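Long-range contacts in hypothetical protein SpyM3_0169 (Streptococcus pyogenes, PDB 1PG6), which is of unknown function but belongs to the AIM24 family of the cupin clan and carries calcium ions in the crystal: residues A[40-45]-A[93-98]; A[48-53]-A[83-88]; A[102-107]-A[158-163]. One frame throughout, in Å; residues are numbered along the deposited sequence.

Interaction 1 of 3, residues A[40-45]-A[93-98]. With CA (calcium ion), chain C.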
# COMPACT_ATOMS: atom_id res chain seq x y z
N GLN A 40 -2.93 8.62 -2.48
CA GLN A 40 -3.26 10.03 -2.46
C GLN A 40 -1.99 10.87 -2.47
O GLN A 40 -1.07 10.62 -1.69
CB GLN A 40 -4.09 10.39 -1.23
CG GLN A 40 -4.60 11.82 -1.27
CD GLN A 40 -5.10 12.31 0.07
OE1 GLN A 40 -5.79 13.33 0.15
NE2 GLN A 40 -4.74 11.61 1.14
N GLY A 41 -1.94 11.85 -3.36
CA GLY A 41 -0.79 12.73 -3.45
C GLY A 41 0.42 12.20 -4.21
O GLY A 41 1.40 12.91 -4.33
N SER A 42 0.35 10.98 -4.74
CA SER A 42 1.51 10.42 -5.45
C SER A 42 1.71 10.94 -6.87
O SER A 42 2.75 10.69 -7.48
CB SER A 42 1.43 8.89 -5.47
OG SER A 42 0.32 8.43 -6.21
N MSE A 43 0.74 11.68 -7.39
CA MSE A 43 0.86 12.21 -8.75
C MSE A 43 2.04 13.19 -8.89
O MSE A 43 2.22 14.05 -8.05
CB MSE A 43 -0.43 12.93 -9.12
CG MSE A 43 -0.42 13.51 -10.51
SE MSE A 43 -0.52 12.13 -11.83
CE MSE A 43 -2.44 11.92 -11.78
N VAL A 44 2.84 13.06 -9.94
CA VAL A 44 3.95 13.99 -10.16
C VAL A 44 3.55 14.87 -11.34
O VAL A 44 3.74 16.09 -11.32
CB VAL A 44 5.26 13.25 -10.50
CG1 VAL A 44 6.37 14.26 -10.78
CG2 VAL A 44 5.63 12.35 -9.33
N TYR A 45 2.99 14.23 -12.37
CA TYR A 45 2.52 14.94 -13.55
C TYR A 45 1.66 14.01 -14.40
O TYR A 45 1.69 12.79 -14.23
CB TYR A 45 3.69 15.51 -14.37
CG TYR A 45 4.64 14.50 -14.98
CD1 TYR A 45 5.87 14.23 -14.38
CD2 TYR A 45 4.33 13.86 -16.18
CE1 TYR A 45 6.78 13.35 -14.97
CE2 TYR A 45 5.23 12.97 -16.77
CZ TYR A 45 6.45 12.72 -16.16
OH TYR A 45 7.35 11.85 -16.74
N LEU A 93 0.96 9.45 -17.10
CA LEU A 93 1.08 10.08 -15.80
C LEU A 93 2.27 9.44 -15.10
O LEU A 93 2.70 8.35 -15.47
CB LEU A 93 -0.19 9.90 -14.96
CG LEU A 93 -0.58 8.54 -14.39
CD1 LEU A 93 -1.50 8.74 -13.19
CD2 LEU A 93 -1.26 7.69 -15.45
N ALA A 94 2.81 10.13 -14.11
CA ALA A 94 3.95 9.63 -13.37
C ALA A 94 3.64 9.75 -11.89
O ALA A 94 3.08 10.75 -11.46
CB ALA A 94 5.21 10.44 -13.72
N LEU A 95 3.99 8.72 -11.14
CA LEU A 95 3.75 8.69 -9.70
C LEU A 95 5.04 8.56 -8.93
O LEU A 95 6.03 8.02 -9.43
CB LEU A 95 2.88 7.48 -9.33
CG LEU A 95 1.56 7.27 -10.04
CD1 LEU A 95 0.87 6.01 -9.49
CD2 LEU A 95 0.69 8.50 -9.86
N ALA A 96 5.03 9.06 -7.70
CA ALA A 96 6.18 8.98 -6.82
C ALA A 96 5.71 8.50 -5.46
O ALA A 96 4.71 8.99 -4.93
CB ALA A 96 6.83 10.35 -6.69
N PRO A 97 6.40 7.50 -4.88
CA PRO A 97 6.04 6.97 -3.56
C PRO A 97 6.26 8.08 -2.53
O PRO A 97 7.13 8.94 -2.73
CB PRO A 97 7.03 5.83 -3.36
CG PRO A 97 7.38 5.41 -4.77
CD PRO A 97 7.50 6.73 -5.48
N ASN A 98 5.51 8.07 -1.43
CA ASN A 98 5.66 9.11 -0.42
C ASN A 98 6.82 8.88 0.54
O ASN A 98 7.12 9.74 1.37
CB ASN A 98 4.36 9.30 0.37
CG ASN A 98 3.90 8.04 1.07
OD1 ASN A 98 4.68 7.36 1.74
ND2 ASN A 98 2.62 7.73 0.94
CA CA C . 1.95 14.89 -5.74
O HOH W 1 4.39 11.51 -3.54
O HOH W 2 1.35 16.17 -3.65

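Interaction 2 of 3, residues A[48-53]-A[83-88]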
# COMPACT_ATOMS: atom_id res chain seq x y z
N GLU A 48 -2.83 16.23 -20.30
CA GLU A 48 -4.10 16.94 -20.21
C GLU A 48 -5.34 16.05 -20.24
O GLU A 48 -6.32 16.32 -19.54
CB GLU A 48 -4.19 17.98 -21.33
CG GLU A 48 -5.41 18.89 -21.26
CD GLU A 48 -5.42 19.77 -20.02
OE1 GLU A 48 -5.53 19.24 -18.90
OE2 GLU A 48 -5.31 21.01 -20.18
N ASN A 49 -5.31 15.00 -21.05
CA ASN A 49 -6.46 14.11 -21.17
C ASN A 49 -6.63 13.15 -20.00
O ASN A 49 -7.46 12.25 -20.04
CB ASN A 49 -6.39 13.32 -22.48
CG ASN A 49 -5.10 12.54 -22.63
OD1 ASN A 49 -4.89 11.87 -23.64
ND2 ASN A 49 -4.24 12.62 -21.63
N VAL A 50 -5.82 13.34 -18.95
CA VAL A 50 -5.91 12.49 -17.77
C VAL A 50 -6.51 13.30 -16.62
O VAL A 50 -5.97 14.33 -16.24
CB VAL A 50 -4.52 11.96 -17.34
CG1 VAL A 50 -4.64 11.20 -16.03
CG2 VAL A 50 -3.96 11.06 -18.42
N THR A 51 -7.62 12.82 -16.09
CA THR A 51 -8.30 13.51 -14.99
C THR A 51 -8.20 12.74 -13.68
O THR A 51 -8.31 11.52 -13.65
CB THR A 51 -9.79 13.73 -15.32
OG1 THR A 51 -10.44 14.33 -14.19
CG2 THR A 51 -10.47 12.41 -15.64
N LEU A 52 -7.99 13.48 -12.59
CA LEU A 52 -7.87 12.89 -11.27
C LEU A 52 -9.18 13.05 -10.51
O LEU A 52 -9.62 14.17 -10.26
CB LEU A 52 -6.74 13.56 -10.49
CG LEU A 52 -6.46 13.05 -9.07
CD1 LEU A 52 -6.03 11.59 -9.13
CD2 LEU A 52 -5.37 13.90 -8.43
N ASN A 53 -9.80 11.93 -10.14
CA ASN A 53 -11.06 11.96 -9.41
C ASN A 53 -10.90 11.44 -7.99
O ASN A 53 -10.14 10.50 -7.74
CB ASN A 53 -12.11 11.14 -10.15
CG ASN A 53 -13.46 11.17 -9.46
OD1 ASN A 53 -14.05 12.23 -9.26
ND2 ASN A 53 -13.96 9.99 -9.09
N THR A 83 -6.94 7.75 -4.63
CA THR A 83 -7.64 8.48 -5.68
C THR A 83 -7.59 7.68 -6.97
O THR A 83 -6.91 6.65 -7.04
CB THR A 83 -7.00 9.87 -5.91
OG1 THR A 83 -5.61 9.72 -6.24
CG2 THR A 83 -7.11 10.72 -4.65
N GLN A 84 -8.31 8.13 -7.98
CA GLN A 84 -8.31 7.40 -9.24
C GLN A 84 -8.12 8.33 -10.42
O GLN A 84 -8.74 9.39 -10.50
CB GLN A 84 -9.62 6.61 -9.39
CG GLN A 84 -9.62 5.62 -10.55
CD GLN A 84 -10.65 4.52 -10.38
OE1 GLN A 84 -11.84 4.78 -10.24
NE2 GLN A 84 -10.19 3.27 -10.39
N ALA A 85 -7.24 7.93 -11.34
CA ALA A 85 -6.96 8.71 -12.53
C ALA A 85 -7.62 8.05 -13.73
O ALA A 85 -7.51 6.84 -13.91
CB ALA A 85 -5.45 8.79 -12.74
N MSE A 86 -8.34 8.84 -14.52
CA MSE A 86 -9.02 8.34 -15.71
C MSE A 86 -8.44 8.99 -16.96
O MSE A 86 -8.08 10.17 -16.95
CB MSE A 86 -10.52 8.62 -15.64
CG MSE A 86 -11.31 7.64 -14.79
SE MSE A 86 -11.04 7.86 -12.89
CE MSE A 86 -12.74 8.67 -12.46
N SER A 87 -8.36 8.22 -18.04
CA SER A 87 -7.81 8.72 -19.29
C SER A 87 -8.84 8.77 -20.42
O SER A 87 -9.61 7.83 -20.62
CB SER A 87 -6.63 7.85 -19.72
OG SER A 87 -5.99 8.38 -20.87
N ASN A 88 -8.85 9.89 -21.14
CA ASN A 88 -9.75 10.09 -22.27
C ASN A 88 -8.83 10.07 -23.49
O ASN A 88 -8.31 11.11 -23.91
CB ASN A 88 -10.45 11.45 -22.15
CG ASN A 88 -11.60 11.61 -23.12
OD1 ASN A 88 -12.38 12.55 -23.03
ND2 ASN A 88 -11.71 10.68 -24.07

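Interaction 3 of 3, residues A[102-107]-A[158-163]. With CA (calcium ion), chain B.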
# COMPACT_ATOMS: atom_id res chain seq x y z
N GLN A 102 11.81 1.62 -2.52
CA GLN A 102 11.67 0.94 -3.80
C GLN A 102 10.21 0.69 -4.14
O GLN A 102 9.32 0.92 -3.32
CB GLN A 102 12.42 -0.41 -3.77
CG GLN A 102 13.95 -0.28 -3.65
CD GLN A 102 14.67 -1.63 -3.60
OE1 GLN A 102 15.76 -1.80 -4.16
NE2 GLN A 102 14.06 -2.59 -2.92
N ILE A 103 9.98 0.23 -5.36
CA ILE A 103 8.64 -0.09 -5.83
C ILE A 103 8.69 -1.51 -6.37
O ILE A 103 9.67 -1.91 -7.00
CB ILE A 103 8.20 0.85 -6.98
CG1 ILE A 103 8.10 2.29 -6.45
CG2 ILE A 103 6.85 0.41 -7.54
CD1 ILE A 103 7.86 3.33 -7.54
N VAL A 104 7.65 -2.29 -6.11
CA VAL A 104 7.59 -3.65 -6.61
C VAL A 104 6.23 -3.83 -7.28
O VAL A 104 5.21 -3.39 -6.75
CB VAL A 104 7.76 -4.69 -5.46
CG1 VAL A 104 6.70 -4.48 -4.38
CG2 VAL A 104 7.68 -6.10 -6.01
N ALA A 105 6.24 -4.43 -8.46
CA ALA A 105 5.01 -4.66 -9.21
C ALA A 105 4.63 -6.13 -9.04
O ALA A 105 5.45 -7.02 -9.21
CB ALA A 105 5.23 -4.35 -10.68
N LEU A 106 3.37 -6.36 -8.70
CA LEU A 106 2.88 -7.71 -8.50
C LEU A 106 1.66 -7.97 -9.38
O LEU A 106 0.70 -7.19 -9.38
CB LEU A 106 2.52 -7.90 -7.02
CG LEU A 106 3.70 -7.73 -6.03
CD1 LEU A 106 3.18 -7.70 -4.60
CD2 LEU A 106 4.69 -8.88 -6.21
N GLU A 107 1.71 -9.07 -10.14
CA GLU A 107 0.63 -9.46 -11.04
C GLU A 107 -0.51 -10.08 -10.24
O GLU A 107 -0.28 -10.97 -9.41
CB GLU A 107 1.14 -10.46 -12.08
CG GLU A 107 0.12 -10.88 -13.13
CD GLU A 107 -0.19 -9.79 -14.13
OE1 GLU A 107 -0.95 -10.05 -15.10
OE2 GLU A 107 0.32 -8.66 -13.97
N LEU A 158 -0.53 -4.62 -9.31
CA LEU A 158 -0.50 -3.89 -8.06
C LEU A 158 0.91 -3.36 -7.90
O LEU A 158 1.88 -4.08 -8.13
CB LEU A 158 -0.81 -4.82 -6.87
CG LEU A 158 -0.36 -4.31 -5.49
CD1 LEU A 158 -1.28 -3.17 -5.03
CD2 LEU A 158 -0.40 -5.45 -4.48
N LEU A 159 1.04 -2.08 -7.54
CA LEU A 159 2.36 -1.50 -7.31
C LEU A 159 2.43 -1.20 -5.81
O LEU A 159 1.61 -0.45 -5.29
CB LEU A 159 2.56 -0.21 -8.11
CG LEU A 159 2.55 -0.29 -9.64
CD1 LEU A 159 2.88 1.08 -10.24
CD2 LEU A 159 3.57 -1.32 -10.10
N ALA A 160 3.40 -1.81 -5.13
CA ALA A 160 3.59 -1.59 -3.70
C ALA A 160 4.90 -0.84 -3.54
O ALA A 160 5.79 -0.95 -4.38
CB ALA A 160 3.66 -2.93 -2.96
N ASN A 161 5.02 -0.06 -2.47
CA ASN A 161 6.24 0.73 -2.24
C ASN A 161 6.76 0.50 -0.83
O ASN A 161 6.00 0.24 0.09
CB ASN A 161 5.92 2.21 -2.43
CG ASN A 161 5.21 2.79 -1.23
OD1 ASN A 161 5.85 3.25 -0.28
ND2 ASN A 161 3.89 2.75 -1.24
N SER A 162 8.08 0.61 -0.66
CA SER A 162 8.69 0.41 0.65
C SER A 162 9.41 1.62 1.18
O SER A 162 9.76 2.53 0.43
CB SER A 162 9.73 -0.71 0.58
OG SER A 162 10.79 -0.29 -0.27
N PHE A 163 9.63 1.64 2.49
CA PHE A 163 10.45 2.66 3.11
C PHE A 163 11.71 1.81 3.33
O PHE A 163 11.71 0.86 4.11
CB PHE A 163 9.89 3.10 4.46
CG PHE A 163 10.79 4.06 5.21
CD1 PHE A 163 11.46 5.08 4.54
CD2 PHE A 163 10.95 3.94 6.58
CE1 PHE A 163 12.28 5.98 5.24
CE2 PHE A 163 11.76 4.83 7.30
CZ PHE A 163 12.43 5.85 6.63
CA CA B . 8.31 4.23 -0.63
O HOH W 3 9.53 3.81 -2.77

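Interaction 1 of 3, residues A[40-45]-A[93-98]
Tyr45 lays its ring against Ala94, whose CB sits 3.7 Å from the ring centroid and 19° off the ring normal, a CH-pi contact displaced toward CE1 and CZ. Chi1 of 64° sets CG of Tyr45 between the backbone N and the carbonyl carbon. Beside it, Val44 CG2 touches Ala96 CB at 3.5 Å. On the face bearing Met43 and Leu95, the selenomethionine chain of Met43 bends at chi2 and chi3 and crosses Leu93 at about a right angle, bringing its CE to within 3.6 Å of Leu93 CD1. The backbones form a classic beta bulge: Val44 N donates to Ala94 O (2.8 Å) and Ala94 N to Tyr45 O (2.9 Å), so that Val44 and Tyr45 both face Ala94. Ala96 N then bonds to Ser42 O. Gly41 O, in the turn before strand 43-46, and Met43 O, at the strand's first residue, bind the same calcium ion, both at 2.5 Å, while Ser42 OG bonds to Gln39 O. Strand 43-46 is an outermost strand of a four-stranded antiparallel sheet; strand 91-95 lies between it and strand 26-30, and Leu95 also packs on Ala122 of strand 120-124.

Interaction 2 of 3, residues A[48-53]-A[83-88]
The carboxamide of Asn53 meets the methyl end of Met86, a selenomethionine, whose CE lies to one side of the amide plane, displaced toward CB and ND2. It approaches Asn53 CB most closely, at 3.4 Å, with Asn53 ND2 a little farther off at 3.8 Å. CG of Asn53 is anti to the backbone N (chi1 -178°), and CE of Met86, on a chain bent at chi2 and chi3, comes up beside it. Next along the same face, Thr51 CG2 rests on Met86 CB at 3.8 Å.

The peptide groups pair in regular antiparallel fashion, with Thr51–Met86 and Asn53–Gln84 as hydrogen-bonded pairs alternating with the non-hydrogen-bonded pairs Val50–Ser87 and Leu52–Ala85. Thr51 N and Met86 O lie 2.8 Å apart, and Met86 N returns an equally short bond to Thr51 O; in both, the donor is nearly along the C=O axis. Asn88 N to Asn49 O, the bond at the other end, extends the pairing beyond strand 50-53. This is plain edge-strand packing in a six-stranded antiparallel sheet of a cupin-clan protein: strand 50-53 is outermost, and strand 82-87 bonds on its far side to strand 35-39.

On the face bearing Val50, Leu52, Ala85 and Ser87, Val50 CG1 lies 4.2 Å from Ala85 CB. Leu52 CD1 reaches diagonally across to Thr83 OG1, 3.5 Å away. Ser87 OG turns to a different partner, bonding to Gly89 O.

Interaction 3 of 3, residues A[102-107]-A[158-163]
Backbone bonds join Val104 to Ala160 and Leu106 to Leu158 in two antiparallel hydrogen-bonded pairs, each closed in both directions. Leu106 N to Leu158 O is 2.8 Å, and Val104 N to Ala160 O is 2.9 Å. Past the strand end Ser162 N reaches Gln102 O, while the Gln102 N-H goes to the side-chain oxygen Ser162 OG at 3.1 Å. That hydroxyl also pairs with Gly164 O.

These two strands form one margin of a six-stranded antiparallel sheet in this cupin-clan protein: 103-108 is outermost, and 156-161 is flanked on its other side by 120-124.

Among the apolar contacts, Ala105 CB meets Leu159 CD2 at 3.5 Å on one face. Over the opposite face Val104 CG1, set between backbone N and carbonyl carbon (chi1 57°), lies 3.7 Å from Ala160 CB. Leu158 and Ala160 also pack on Leu115 of strand 113-116, which belongs to the other six-stranded sheet.

Metal binding occupies the end of the pair. A calcium ion is bound by Asn161 OD1 at 2.7 Å and by Ser162 O at 2.5 Å; Thr99 and water 3, which donates to Gln102 O, are further ligands. Asn161 ND2 bonds to Gly118 O, an anchor that would fix the rotation of the amide.

Following the chain, interaction 1 opens at 40-45 and interaction 2 at 48-53, on successive strands. Interaction 2 closes first, when 83-88 returns after helix 67-76, so its loop is nested inside the larger one that 93-98 closes. The two contacts touch where Leu93 CD1 packs on Ala85 CB, and this packing brings the four-stranded sheet of interaction 1 against the six-stranded sheet of interaction 2. Interaction 3 follows in series: 102-107 begins a few residues after 93-98, and 158-163 closes the loop some 50 residues later. Pro97 bridges interactions 1 and 3, packing on Ile103 and Asn161. Interactions 2 and 3 do not touch, yet they hold the two outermost strands of the same six-stranded sheet.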